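Local coordinates for protein putative tagatose-6-phosphate ketose/aldose isomerase (Escherichia coli, PDB 3C3J) that is of unknown function but belongs to a sugar isomerase-like family, with two SIS domains in each chain of a dimer, at residues Phe170-Thr173 with Ser174-Thr177; Tyr287-Gln290 with Tyr291-Leu295; Ala145-Gln148 with Asn149-Ser153; Tyr98-Pro101 with Ala102-Leu105; Ser30-Asn33 with Ile34-Leu37. All coordinates share one frame; numbering follows the deposited sequence.

Contact 1 of 5, residues Phe170-Thr173 with Ser174-Thr177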
loop_
_atom_site.group_PDB
_atom_site.type_symbol
_atom_site.label_atom_id
_atom_site.label_comp_id
_atom_site.label_asym_id
_atom_site.label_seq_id
_atom_site.Cartn_x
_atom_site.Cartn_y
_atom_site.Cartn_z
ATOM N N PHE A 170 19.336 8.040 -11.723
ATOM C CA PHE A 170 17.875 8.129 -11.771
ATOM C C PHE A 170 17.215 7.433 -10.561
ATOM O O PHE A 170 16.340 7.987 -9.892
ATOM C CB PHE A 170 17.397 7.442 -13.075
ATOM C CG PHE A 170 15.922 7.267 -13.171
ATOM C CD1 PHE A 170 15.103 8.365 -13.342
ATOM C CD2 PHE A 170 15.343 6.003 -13.113
ATOM C CE1 PHE A 170 13.725 8.207 -13.436
ATOM C CE2 PHE A 170 13.982 5.837 -13.207
ATOM C CZ PHE A 170 13.169 6.929 -13.367
ATOM N N ALA A 171 17.631 6.195 -10.339
ATOM C CA ALA A 171 17.116 5.352 -9.277
ATOM C C ALA A 171 17.854 5.671 -7.976
ATOM O O ALA A 171 19.077 5.553 -7.915
ATOM C CB ALA A 171 17.298 3.904 -9.650
HETATM N N MSE A 172 17.105 6.033 -6.938
HETATM C CA MSE A 172 17.680 6.373 -5.637
HETATM C C MSE A 172 18.203 5.127 -4.943
HETATM O O MSE A 172 17.527 4.107 -4.916
HETATM C CB MSE A 172 16.629 7.016 -4.747
HETATM C CG MSE A 172 16.152 8.379 -5.192
HETATM SE SE MSE A 172 14.636 8.944 -4.040
HETATM C CE MSE A 172 15.514 9.049 -2.273
ATOM N N THR A 173 19.406 5.211 -4.396
ATOM C CA THR A 173 20.003 4.114 -3.625
ATOM C C THR A 173 20.507 4.683 -2.287
ATOM O O THR A 173 19.808 4.575 -1.245
ATOM C CB THR A 173 21.122 3.388 -4.431
ATOM O OG1 THR A 173 22.183 4.292 -4.766
ATOM C CG2 THR A 173 20.543 2.761 -5.720
ATOM N N SER A 174 21.689 5.292 -2.292
ATOM C CA SER A 174 22.242 5.830 -1.023
ATOM C C SER A 174 21.397 6.944 -0.409
ATOM O O SER A 174 21.424 7.133 0.807
ATOM C CB SER A 174 23.703 6.302 -1.167
ATOM O OG SER A 174 23.834 7.499 -1.914
ATOM N N SER A 175 20.654 7.690 -1.220
ATOM C CA SER A 175 19.778 8.753 -0.680
ATOM C C SER A 175 18.702 8.119 0.234
ATOM O O SER A 175 18.592 8.466 1.417
ATOM C CB SER A 175 19.154 9.574 -1.807
ATOM O OG SER A 175 18.526 8.738 -2.758
ATOM N N ILE A 176 17.976 7.145 -0.297
ATOM C CA ILE A 176 16.922 6.493 0.461
ATOM C C ILE A 176 17.465 5.789 1.724
ATOM O O ILE A 176 16.962 6.009 2.811
ATOM C CB ILE A 176 16.016 5.545 -0.400
ATOM C CG1 ILE A 176 14.965 4.858 0.489
ATOM C CG2 ILE A 176 16.795 4.478 -1.156
ATOM C CD1 ILE A 176 15.388 3.598 1.151
ATOM N N THR A 177 18.484 4.954 1.590
ATOM C CA THR A 177 18.991 4.227 2.758
ATOM C C THR A 177 19.585 5.178 3.818
ATOM O O THR A 177 19.387 4.969 5.033
ATOM C CB THR A 177 19.966 3.102 2.364
ATOM O OG1 THR A 177 21.104 3.665 1.682
ATOM C CG2 THR A 177 19.215 2.018 1.505
#

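Contact 2 of 5, residues Tyr287-Gln290 with Tyr291-Leu295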
loop_
_atom_site.group_PDB
_atom_site.type_symbol
_atom_site.label_atom_id
_atom_site.label_comp_id
_atom_site.label_asym_id
_atom_site.label_seq_id
_atom_site.Cartn_x
_atom_site.Cartn_y
_atom_site.Cartn_z
ATOM N N TYR A 287 8.407 -14.668 16.009
ATOM C CA TYR A 287 6.988 -14.896 15.721
ATOM C C TYR A 287 6.694 -14.765 14.216
ATOM O O TYR A 287 6.201 -15.709 13.555
ATOM C CB TYR A 287 6.134 -13.917 16.532
ATOM C CG TYR A 287 4.682 -14.049 16.215
ATOM C CD1 TYR A 287 3.931 -15.114 16.715
ATOM C CD2 TYR A 287 4.060 -13.128 15.392
ATOM C CE1 TYR A 287 2.591 -15.243 16.398
ATOM C CE2 TYR A 287 2.734 -13.235 15.078
ATOM C CZ TYR A 287 1.996 -14.284 15.572
ATOM O OH TYR A 287 0.683 -14.363 15.234
ATOM N N THR A 288 7.029 -13.589 13.689
ATOM C CA THR A 288 6.757 -13.192 12.307
ATOM C C THR A 288 7.317 -14.188 11.307
ATOM O O THR A 288 6.626 -14.584 10.380
ATOM C CB THR A 288 7.352 -11.808 12.011
ATOM O OG1 THR A 288 6.919 -10.860 13.018
ATOM C CG2 THR A 288 6.966 -11.324 10.592
ATOM N N ARG A 289 8.555 -14.622 11.516
ATOM C CA ARG A 289 9.212 -15.496 10.539
ATOM C C ARG A 289 8.556 -16.849 10.340
ATOM O O ARG A 289 8.676 -17.436 9.293
ATOM C CB ARG A 289 10.679 -15.665 10.861
ATOM C CG ARG A 289 10.988 -16.446 12.056
ATOM C CD ARG A 289 12.473 -16.254 12.434
ATOM N NE ARG A 289 13.374 -16.412 11.289
ATOM C CZ ARG A 289 13.835 -17.579 10.858
ATOM N NH1 ARG A 289 13.499 -18.707 11.477
ATOM N NH2 ARG A 289 14.658 -17.620 9.810
ATOM N N GLN A 290 7.810 -17.314 11.331
ATOM C CA GLN A 290 7.052 -18.554 11.180
ATOM C C GLN A 290 6.099 -18.473 9.980
ATOM O O GLN A 290 5.983 -19.407 9.213
ATOM C CB GLN A 290 6.270 -18.831 12.454
ATOM C CG GLN A 290 7.145 -18.977 13.662
ATOM C CD GLN A 290 6.311 -19.151 14.877
ATOM O OE1 GLN A 290 5.729 -18.182 15.396
ATOM N NE2 GLN A 290 6.145 -20.397 15.288
ATOM N N TYR A 291 5.471 -17.316 9.803
ATOM C CA TYR A 291 4.548 -17.104 8.712
ATOM C C TYR A 291 5.281 -17.020 7.380
ATOM O O TYR A 291 4.808 -17.540 6.371
ATOM C CB TYR A 291 3.721 -15.838 8.959
ATOM C CG TYR A 291 2.762 -15.980 10.135
ATOM C CD1 TYR A 291 1.486 -16.486 9.953
ATOM C CD2 TYR A 291 3.152 -15.628 11.419
ATOM C CE1 TYR A 291 0.616 -16.624 11.017
ATOM C CE2 TYR A 291 2.309 -15.771 12.487
ATOM C CZ TYR A 291 1.040 -16.272 12.285
ATOM O OH TYR A 291 0.187 -16.404 13.344
ATOM N N ASP A 292 6.420 -16.329 7.384
ATOM C CA ASP A 292 7.287 -16.245 6.190
ATOM C C ASP A 292 7.729 -17.622 5.721
ATOM O O ASP A 292 7.675 -17.925 4.530
ATOM C CB ASP A 292 8.520 -15.394 6.444
ATOM C CG ASP A 292 8.179 -13.932 6.773
ATOM O OD1 ASP A 292 7.036 -13.501 6.524
ATOM O OD2 ASP A 292 9.064 -13.235 7.296
ATOM N N LEU A 293 8.142 -18.458 6.659
ATOM C CA LEU A 293 8.624 -19.782 6.312
ATOM C C LEU A 293 7.493 -20.740 5.862
ATOM O O LEU A 293 7.708 -21.557 4.979
ATOM C CB LEU A 293 9.425 -20.351 7.474
ATOM C CG LEU A 293 10.765 -19.687 7.781
ATOM C CD1 LEU A 293 11.412 -20.441 8.922
ATOM C CD2 LEU A 293 11.697 -19.691 6.560
ATOM N N ASP A 294 6.297 -20.638 6.437
ATOM C CA ASP A 294 5.143 -21.395 5.930
ATOM C C ASP A 294 4.778 -21.040 4.496
ATOM O O ASP A 294 4.482 -21.921 3.700
ATOM C CB ASP A 294 3.919 -21.151 6.786
ATOM C CG ASP A 294 4.038 -21.760 8.136
ATOM O OD1 ASP A 294 4.911 -22.646 8.337
ATOM O OD2 ASP A 294 3.229 -21.349 8.990
ATOM N N LEU A 295 4.805 -19.754 4.169
ATOM C CA LEU A 295 4.585 -19.324 2.796
ATOM C C LEU A 295 5.719 -19.795 1.842
ATOM O O LEU A 295 5.457 -20.282 0.730
ATOM C CB LEU A 295 4.373 -17.792 2.683
ATOM C CG LEU A 295 4.193 -17.632 1.151
ATOM C CD1 LEU A 295 2.770 -17.638 0.678
ATOM C CD2 LEU A 295 5.054 -16.571 0.503
#

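Contact 3 of 5, residues Ala145-Gln148 with Asn149-Ser153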
loop_
_atom_site.group_PDB
_atom_site.type_symbol
_atom_site.label_atom_id
_atom_site.label_comp_id
_atom_site.label_asym_id
_atom_site.label_seq_id
_atom_site.Cartn_x
_atom_site.Cartn_y
_atom_site.Cartn_z
ATOM N N ALA A 145 14.708 23.627 -1.744
ATOM C CA ALA A 145 13.603 24.269 -1.052
ATOM C C ALA A 145 13.319 23.666 0.319
ATOM O O ALA A 145 13.183 24.407 1.286
ATOM C CB ALA A 145 12.362 24.187 -1.934
ATOM N N LEU A 146 13.272 22.330 0.426
ATOM C CA LEU A 146 13.011 21.708 1.723
ATOM C C LEU A 146 13.987 22.210 2.773
ATOM O O LEU A 146 13.580 22.625 3.875
ATOM C CB LEU A 146 13.095 20.168 1.661
ATOM C CG LEU A 146 11.920 19.337 1.179
ATOM C CD1 LEU A 146 12.268 17.800 1.260
ATOM C CD2 LEU A 146 10.629 19.696 1.919
ATOM N N TYR A 147 15.284 22.174 2.435
ATOM C CA TYR A 147 16.300 22.573 3.392
ATOM C C TYR A 147 16.200 24.083 3.667
ATOM O O TYR A 147 16.146 24.520 4.802
ATOM C CB TYR A 147 17.711 22.195 2.904
ATOM C CG TYR A 147 18.732 22.288 4.004
ATOM C CD1 TYR A 147 18.763 21.334 5.010
ATOM C CD2 TYR A 147 19.645 23.349 4.063
ATOM C CE1 TYR A 147 19.671 21.411 6.041
ATOM C CE2 TYR A 147 20.570 23.440 5.103
ATOM C CZ TYR A 147 20.568 22.460 6.079
ATOM O OH TYR A 147 21.447 22.490 7.118
ATOM N N GLN A 148 16.185 24.859 2.602
ATOM C CA GLN A 148 16.217 26.330 2.725
ATOM C C GLN A 148 14.956 26.909 3.399
ATOM O O GLN A 148 15.054 27.776 4.289
ATOM C CB GLN A 148 16.460 26.948 1.360
ATOM C CG GLN A 148 17.882 26.762 0.864
ATOM C CD GLN A 148 18.923 27.484 1.717
ATOM O OE1 GLN A 148 18.666 28.564 2.274
ATOM N NE2 GLN A 148 20.104 26.895 1.809
ATOM N N ASN A 149 13.779 26.400 3.035
ATOM C CA ASN A 149 12.556 26.886 3.679
ATOM C C ASN A 149 12.580 26.573 5.157
ATOM O O ASN A 149 12.147 27.392 5.963
ATOM C CB ASN A 149 11.310 26.305 3.028
ATOM C CG ASN A 149 11.116 26.791 1.607
ATOM O OD1 ASN A 149 11.556 27.884 1.250
ATOM N ND2 ASN A 149 10.470 25.979 0.780
ATOM N N ALA A 150 13.109 25.400 5.513
ATOM C CA ALA A 150 13.142 24.957 6.911
ATOM C C ALA A 150 14.047 25.823 7.763
ATOM O O ALA A 150 13.691 26.200 8.876
ATOM C CB ALA A 150 13.568 23.487 7.015
ATOM N N ILE A 151 15.229 26.145 7.249
ATOM C CA ILE A 151 16.198 26.900 8.040
ATOM C C ILE A 151 15.729 28.356 8.185
ATOM O O ILE A 151 16.061 29.031 9.164
ATOM C CB ILE A 151 17.661 26.753 7.493
ATOM C CG1 ILE A 151 17.802 27.328 6.092
ATOM C CG2 ILE A 151 18.100 25.255 7.523
ATOM C CD1 ILE A 151 19.208 27.139 5.526
ATOM N N ASN A 152 14.914 28.795 7.230
ATOM C CA ASN A 152 14.252 30.107 7.258
ATOM C C ASN A 152 13.039 30.207 8.198
ATOM O O ASN A 152 12.496 31.304 8.365
ATOM C CB ASN A 152 13.769 30.492 5.837
ATOM C CG ASN A 152 14.922 30.853 4.868
ATOM O OD1 ASN A 152 16.072 31.075 5.282
ATOM N ND2 ASN A 152 14.603 30.906 3.566
ATOM N N SER A 153 12.582 29.103 8.799
ATOM C CA SER A 153 11.406 29.170 9.678
ATOM C C SER A 153 11.583 28.528 11.045
ATOM O O SER A 153 12.245 27.503 11.189
ATOM C CB SER A 153 10.167 28.610 8.972
ATOM O OG SER A 153 10.414 27.376 8.325
#

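Contact 4 of 5, residues Tyr98-Pro101 with Ala102-Leu105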
loop_
_atom_site.group_PDB
_atom_site.type_symbol
_atom_site.label_atom_id
_atom_site.label_comp_id
_atom_site.label_asym_id
_atom_site.label_seq_id
_atom_site.Cartn_x
_atom_site.Cartn_y
_atom_site.Cartn_z
ATOM N N TYR A 98 -5.993 13.542 5.126
ATOM C CA TYR A 98 -4.805 13.122 5.892
ATOM C C TYR A 98 -4.313 14.113 6.950
ATOM O O TYR A 98 -3.691 13.709 7.927
ATOM C CB TYR A 98 -3.668 12.788 4.926
ATOM C CG TYR A 98 -4.047 11.719 3.939
ATOM C CD1 TYR A 98 -4.143 10.373 4.324
ATOM C CD2 TYR A 98 -4.332 12.046 2.635
ATOM C CE1 TYR A 98 -4.513 9.413 3.403
ATOM C CE2 TYR A 98 -4.724 11.125 1.738
ATOM C CZ TYR A 98 -4.811 9.798 2.104
ATOM O OH TYR A 98 -5.218 8.897 1.121
ATOM N N LEU A 99 -4.592 15.397 6.766
ATOM C CA LEU A 99 -4.050 16.458 7.620
ATOM C C LEU A 99 -5.133 16.882 8.577
ATOM O O LEU A 99 -6.210 17.330 8.153
ATOM C CB LEU A 99 -3.586 17.639 6.758
ATOM C CG LEU A 99 -2.427 17.287 5.824
ATOM C CD1 LEU A 99 -2.190 18.440 4.819
ATOM C CD2 LEU A 99 -1.160 16.970 6.653
ATOM N N ASN A 100 -4.878 16.699 9.865
ATOM C CA ASN A 100 -5.895 16.866 10.894
ATOM C C ASN A 100 -5.706 18.205 11.611
ATOM O O ASN A 100 -4.764 18.372 12.386
ATOM C CB ASN A 100 -5.826 15.713 11.902
ATOM C CG ASN A 100 -7.012 15.711 12.858
ATOM O OD1 ASN A 100 -7.624 16.753 13.117
ATOM N ND2 ASN A 100 -7.336 14.549 13.388
ATOM N N PRO A 101 -6.615 19.167 11.371
ATOM C CA PRO A 101 -6.480 20.472 11.996
ATOM C C PRO A 101 -6.615 20.503 13.529
ATOM O O PRO A 101 -6.310 21.525 14.137
ATOM C CB PRO A 101 -7.599 21.297 11.338
ATOM C CG PRO A 101 -7.934 20.573 10.097
ATOM C CD PRO A 101 -7.788 19.124 10.480
ATOM N N ALA A 102 -7.072 19.412 14.134
ATOM C CA ALA A 102 -7.397 19.376 15.558
ATOM C C ALA A 102 -6.240 18.962 16.454
ATOM O O ALA A 102 -6.391 19.022 17.683
ATOM C CB ALA A 102 -8.584 18.413 15.800
ATOM N N HIS A 103 -5.125 18.524 15.862
ATOM C CA HIS A 103 -3.958 18.059 16.612
ATOM C C HIS A 103 -2.690 18.731 16.100
ATOM O O HIS A 103 -2.631 19.110 14.924
ATOM C CB HIS A 103 -3.746 16.551 16.460
ATOM C CG HIS A 103 -4.924 15.727 16.851
ATOM N ND1 HIS A 103 -5.471 15.760 18.111
ATOM C CD2 HIS A 103 -5.656 14.838 16.143
ATOM C CE1 HIS A 103 -6.502 14.937 18.160
ATOM N NE2 HIS A 103 -6.620 14.348 16.985
ATOM N N PRO A 104 -1.656 18.818 16.950
ATOM C CA PRO A 104 -0.389 19.276 16.417
ATOM C C PRO A 104 0.170 18.223 15.455
ATOM O O PRO A 104 -0.194 17.039 15.531
ATOM C CB PRO A 104 0.513 19.450 17.662
ATOM C CG PRO A 104 -0.396 19.306 18.862
ATOM C CD PRO A 104 -1.561 18.493 18.393
ATOM N N LEU A 105 0.988 18.677 14.519
ATOM C CA LEU A 105 1.635 17.802 13.553
ATOM C C LEU A 105 3.132 18.071 13.464
ATOM O O LEU A 105 3.567 19.221 13.410
ATOM C CB LEU A 105 1.016 18.029 12.175
ATOM C CG LEU A 105 1.654 17.343 10.965
ATOM C CD1 LEU A 105 1.630 15.814 11.084
ATOM C CD2 LEU A 105 0.989 17.764 9.669
#

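Contact 5 of 5, residues Ser30-Asn33 with Ile34-Leu37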
loop_
_atom_site.group_PDB
_atom_site.type_symbol
_atom_site.label_atom_id
_atom_site.label_comp_id
_atom_site.label_asym_id
_atom_site.label_seq_id
_atom_site.Cartn_x
_atom_site.Cartn_y
_atom_site.Cartn_z
ATOM N N SER A 30 26.428 9.896 8.251
ATOM C CA SER A 30 25.227 10.630 8.625
ATOM C C SER A 30 24.974 10.539 10.144
ATOM O O SER A 30 24.639 11.552 10.786
ATOM C CB SER A 30 23.995 10.157 7.873
ATOM O OG SER A 30 22.968 11.105 8.099
ATOM N N LEU A 31 25.118 9.336 10.701
ATOM C CA LEU A 31 24.844 9.108 12.140
ATOM C C LEU A 31 25.855 9.805 13.043
ATOM O O LEU A 31 25.485 10.320 14.097
ATOM C CB LEU A 31 24.766 7.603 12.446
ATOM C CG LEU A 31 23.361 6.976 12.248
ATOM C CD1 LEU A 31 22.707 7.390 10.927
ATOM C CD2 LEU A 31 23.367 5.446 12.423
ATOM N N THR A 32 27.118 9.858 12.620
ATOM C CA THR A 32 28.111 10.674 13.336
ATOM C C THR A 32 27.784 12.187 13.239
ATOM O O THR A 32 27.949 12.920 14.203
ATOM C CB THR A 32 29.613 10.296 12.963
ATOM O OG1 THR A 32 29.870 10.584 11.609
ATOM C CG2 THR A 32 29.846 8.833 13.140
ATOM N N ASN A 33 27.258 12.643 12.111
ATOM C CA ASN A 33 26.751 14.025 12.036
ATOM C C ASN A 33 25.596 14.302 13.009
ATOM O O ASN A 33 25.516 15.357 13.636
ATOM C CB ASN A 33 26.313 14.362 10.628
ATOM C CG ASN A 33 26.059 15.828 10.450
ATOM O OD1 ASN A 33 26.942 16.660 10.728
ATOM N ND2 ASN A 33 24.846 16.174 10.007
ATOM N N ILE A 34 24.682 13.349 13.104
ATOM C CA ILE A 34 23.547 13.443 14.016
ATOM C C ILE A 34 24.095 13.546 15.455
ATOM O O ILE A 34 23.590 14.335 16.251
ATOM C CB ILE A 34 22.586 12.243 13.807
ATOM C CG1 ILE A 34 21.829 12.401 12.486
ATOM C CG2 ILE A 34 21.626 12.058 15.015
ATOM C CD1 ILE A 34 20.965 11.155 12.130
ATOM N N ASP A 35 25.161 12.804 15.757
ATOM C CA ASP A 35 25.812 12.924 17.080
ATOM C C ASP A 35 26.215 14.359 17.354
ATOM O O ASP A 35 26.002 14.866 18.465
ATOM C CB ASP A 35 27.047 12.024 17.217
ATOM C CG ASP A 35 26.703 10.537 17.240
ATOM O OD1 ASP A 35 25.609 10.177 17.695
ATOM O OD2 ASP A 35 27.545 9.728 16.829
ATOM N N ALA A 36 26.797 15.003 16.344
ATOM C CA ALA A 36 27.235 16.397 16.444
ATOM C C ALA A 36 26.049 17.359 16.640
ATOM O O ALA A 36 26.172 18.351 17.363
ATOM C CB ALA A 36 28.029 16.776 15.209
ATOM N N LEU A 37 24.916 17.037 16.015
ATOM C CA LEU A 37 23.692 17.853 16.051
ATOM C C LEU A 37 22.721 17.444 17.160
ATOM O O LEU A 37 21.641 18.046 17.292
ATOM C CB LEU A 37 22.954 17.725 14.698
ATOM C CG LEU A 37 23.419 18.582 13.534
ATOM C CD1 LEU A 37 24.938 18.666 13.486
ATOM C CD2 LEU A 37 22.867 17.995 12.231
#

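Contact 1 of 5, residues Phe170-Thr173 with Ser174-Thr177
The carbonyl oxygen of Thr-173 gathers the start of the helix that follows it. Thr-177 N bonds to Thr-173 O at 3.2 Å, and the N-H points at the oxygen almost without bend (179°), with the donor lying nearly along the C=O axis. The methyl CG2 of Ile-176 presses on the same oxygen, 3.0 Å from Thr-173 O, while CG1 runs anti to the backbone N (chi1 178°) and carries the rest of the side chain off toward Thr-63 and Ile-67 of helix 63-79. Thr-177 OG1 is hydrogen-bonded to the side-chain nitrogens of Gln-23 and Trp-27. Thr-173 stands at the N-cap position of helix 174-187, yet its side chain makes no capping bond. Instead, Asp-167 reaches in from the preceding loop: one carboxylate oxygen takes the hydroxyl of Ser-174, the other takes both the hydroxyl of Ser-175 and Thr-173 N. A carboxylate placed at the amino end of a helix would be favoured by the helix dipole. This is the loop-to-helix junction after the last short strand, 159-160, of the parallel sheet in the first SIS domain. Selenomethionine Met-172 packs against the same first turn. Its chain is extended to SE and then bends at chi3 (63°), which brings Met-172 CE back over the turn, 4.0 Å from Ile-176 CB. The same bend sets Met-172 CE 3.1 Å from Ser-175 OG, a tight approach, and the side chain also touches Arg-112, Thr-63 and Ser-64.

Contact 2 of 5, residues Tyr287-Gln290 with Tyr291-Leu295
This is an aromatic pair one turn apart at the start of helix 288-302, on a surface that meets the second subunit. The edge of Tyr-291 is directed at the face of Tyr-287, an offset edge-to-face stack with centroids 5.3 Å apart and planes at 62°. Tyr-291 leads with CE2, which stands 3.4 Å from Tyr-287 CZ. The two phenol oxygens also meet: Tyr-291 OH donates to Tyr-287 OH at 2.8 Å, so the rings are joined both by the stack and by a bond at their far ends. Tyr-287 CG lies anti to the backbone N (chi1 177°), which presents a face of its ring to the CE2 edge of Tyr-291. Helix 288-302 is the crossover helix of the beta-alpha-beta unit between strands 276-281 and 307-312 in the second SIS domain. Thr-288 O receives Tyr-291 N at 3.0 Å from above the carbonyl plane, and more weakly Asp-292 N; Thr-288 O also sits at the edge of the Tyr-291 ring. Leu-293 N follows with a regular bond to Arg-289 O at 2.9 Å. On that flank Arg-289 and Leu-293 lie side by side, Arg-289 NH1 being 3.7 Å from Leu-293 CD1, while NE bonds to the carbonyl of Ser-283. Asp-292 holds Ser-232 OG with one carboxylate oxygen and Ser-283 N with the other. The tyrosine hydroxyls reach across the dimer interface, that of Tyr-287 to the carbonyl of Val-92 and that of Tyr-291 to the backbone N of His-380, both of the second subunit.

Contact 3 of 5, residues Ala145-Gln148 with Asn149-Ser153
Gln-148, Ile-151 and Asn-149 carry most of this contact, on the outer side of the short helix 145-151. Ile-151 has CG1 set between its backbone N and carbonyl carbon (chi1 63°), a placement that brings both branches back over the preceding turn. Ile-151 CD1 lies against the amide end of Gln-148, 3.6 Å from Gln-148 OE1, and the methyl CG2 settles over one face of the Tyr-147 ring. That CH-pi contact puts Ile-151 CG2 4.1 Å from the ring centroid and 19° off the normal, displaced toward the rim near CE2. Gln-148 can offer its amide because the chain folds at chi2 (-65°); its NE2 is fixed by the carbonyl of Glu-142. Asn-149 lies back along the preceding turn, its ND2 3.8 Å from Ala-145 CB, and its own N closes a short bond to Ala-145 O at 2.7 Å. Further on, Asn-152 N bonds to Gln-148 O, and Ser-153 OG to Asn-149 O at 2.9 Å, as the chain leaves the helix. The buried side, with Leu-146 and Ala-150, packs on strand 133-139, for this is the helix of the beta-alpha-beta unit that leads to strand 159-160. Hydrocarbon therefore meets an aromatic face and an amide here, so the side-chain part of the contact rests on van der Waals and CH-pi attraction, while the polar bonding across it is left to the backbone.

Contact 4 of 5, residues Tyr98-Pro101 with Ala102-Leu105
Asn-100 and His-103 cross at the ends of a type I beta turn, Asn-100 to His-103, in the loop that leads into strand 105-111 of the first SIS domain's parallel sheet. The amide and imidazole planes stand 62° apart, and Asn-100 ND2 comes up to the ring 3.2 Å from His-103 CD2. The amide oxygen is the one that bonds: Ala-102 N reaches Asn-100 OD1 at 2.9 Å (161°), an Asx turn overlapping the beta turn, with the donor tilted from the amide carbonyl plane. The carboxamide owes this position to CG lying anti to the backbone N (chi1 -170°), beside the carbonyl carbon. OD1 is thus hydrogen-bonded, whereas toward the segment 102-105 ND2 only packs against the imidazole. By comparison the bond that closes the turn, His-103 N to Asn-100 O, is weak at 3.5 Å. His-103 also packs on Arg-55 of strand 55-59 and on Glu-52 of the second subunit. On the buried side of the loop Leu-99 and Leu-105 cross at an angle, packed against Phe-129 and Ala-126 of helix 117-129, respectively; the meeting atoms are Leu-99 CD2 and Leu-105 CD2, 3.8 Å apart.

Contact 5 of 5, residues Ser30-Asn33 with Ile34-Leu37
Residues 30-33 and 34-37 are successive turns of the long helix 23-49, joined by four i to i+4 backbone bonds. Ile-34 N, Asp-35 N, Ala-36 N and Leu-37 N bond in turn to the carbonyl oxygens of Ser-30, Leu-31, Thr-32 and Asn-33, all with the modest bend usual in an alpha-helix. The shortest, Ile-34 N to Ser-30 O, is 2.9 Å. Between side chains the nearest approach is that of Asn-33 and Leu-37, which cross with Asn-33 ND2 3.5 Å from Leu-37 CD2. Asn-33 CG lies anti to the backbone N (chi1 -168°), a setting that carries the amide along the helix toward that leucine. Leu-31 CD1 and Ile-34 CD1 meet more loosely, 4.3 Å apart. Ile-34 CG1 packs on Ser-30 O at 3.4 Å. Thr-32 OG1 turns back to the carbonyls of Ile-28 and Arg-29. The buried flank lies along helix 174-187: Ser-30 OG bonds to Ser-182 OG, Leu-31 rests on Ala-185, and Ile-34 covers both Ser-182 and Ala-185, while Asp-35 OD2 reaches Ser-194 in the loop beyond that helix.

How the contacts relate
Along the chain the order is contact 5, contact 4, contact 3, contact 1, contact 2. Contacts 1, 3 and 4 belong to the first SIS domain: contact 4 leads into strand 105-111, contact 3 is the helix between strands 133-139 and 159-160, and contact 1 opens helix 174-187. Contact 5, on helix 23-49, packs along that same helix, its nearest atoms about 7 Å from contact 1 and also about 7 Å from contact 3. Contact 2 stands apart in the second domain, its centre about 44 Å from that of contact 3, across the centre of the chain. Contacts 2 and 4 both touch the second subunit, so each domain contributes to the dimer interface.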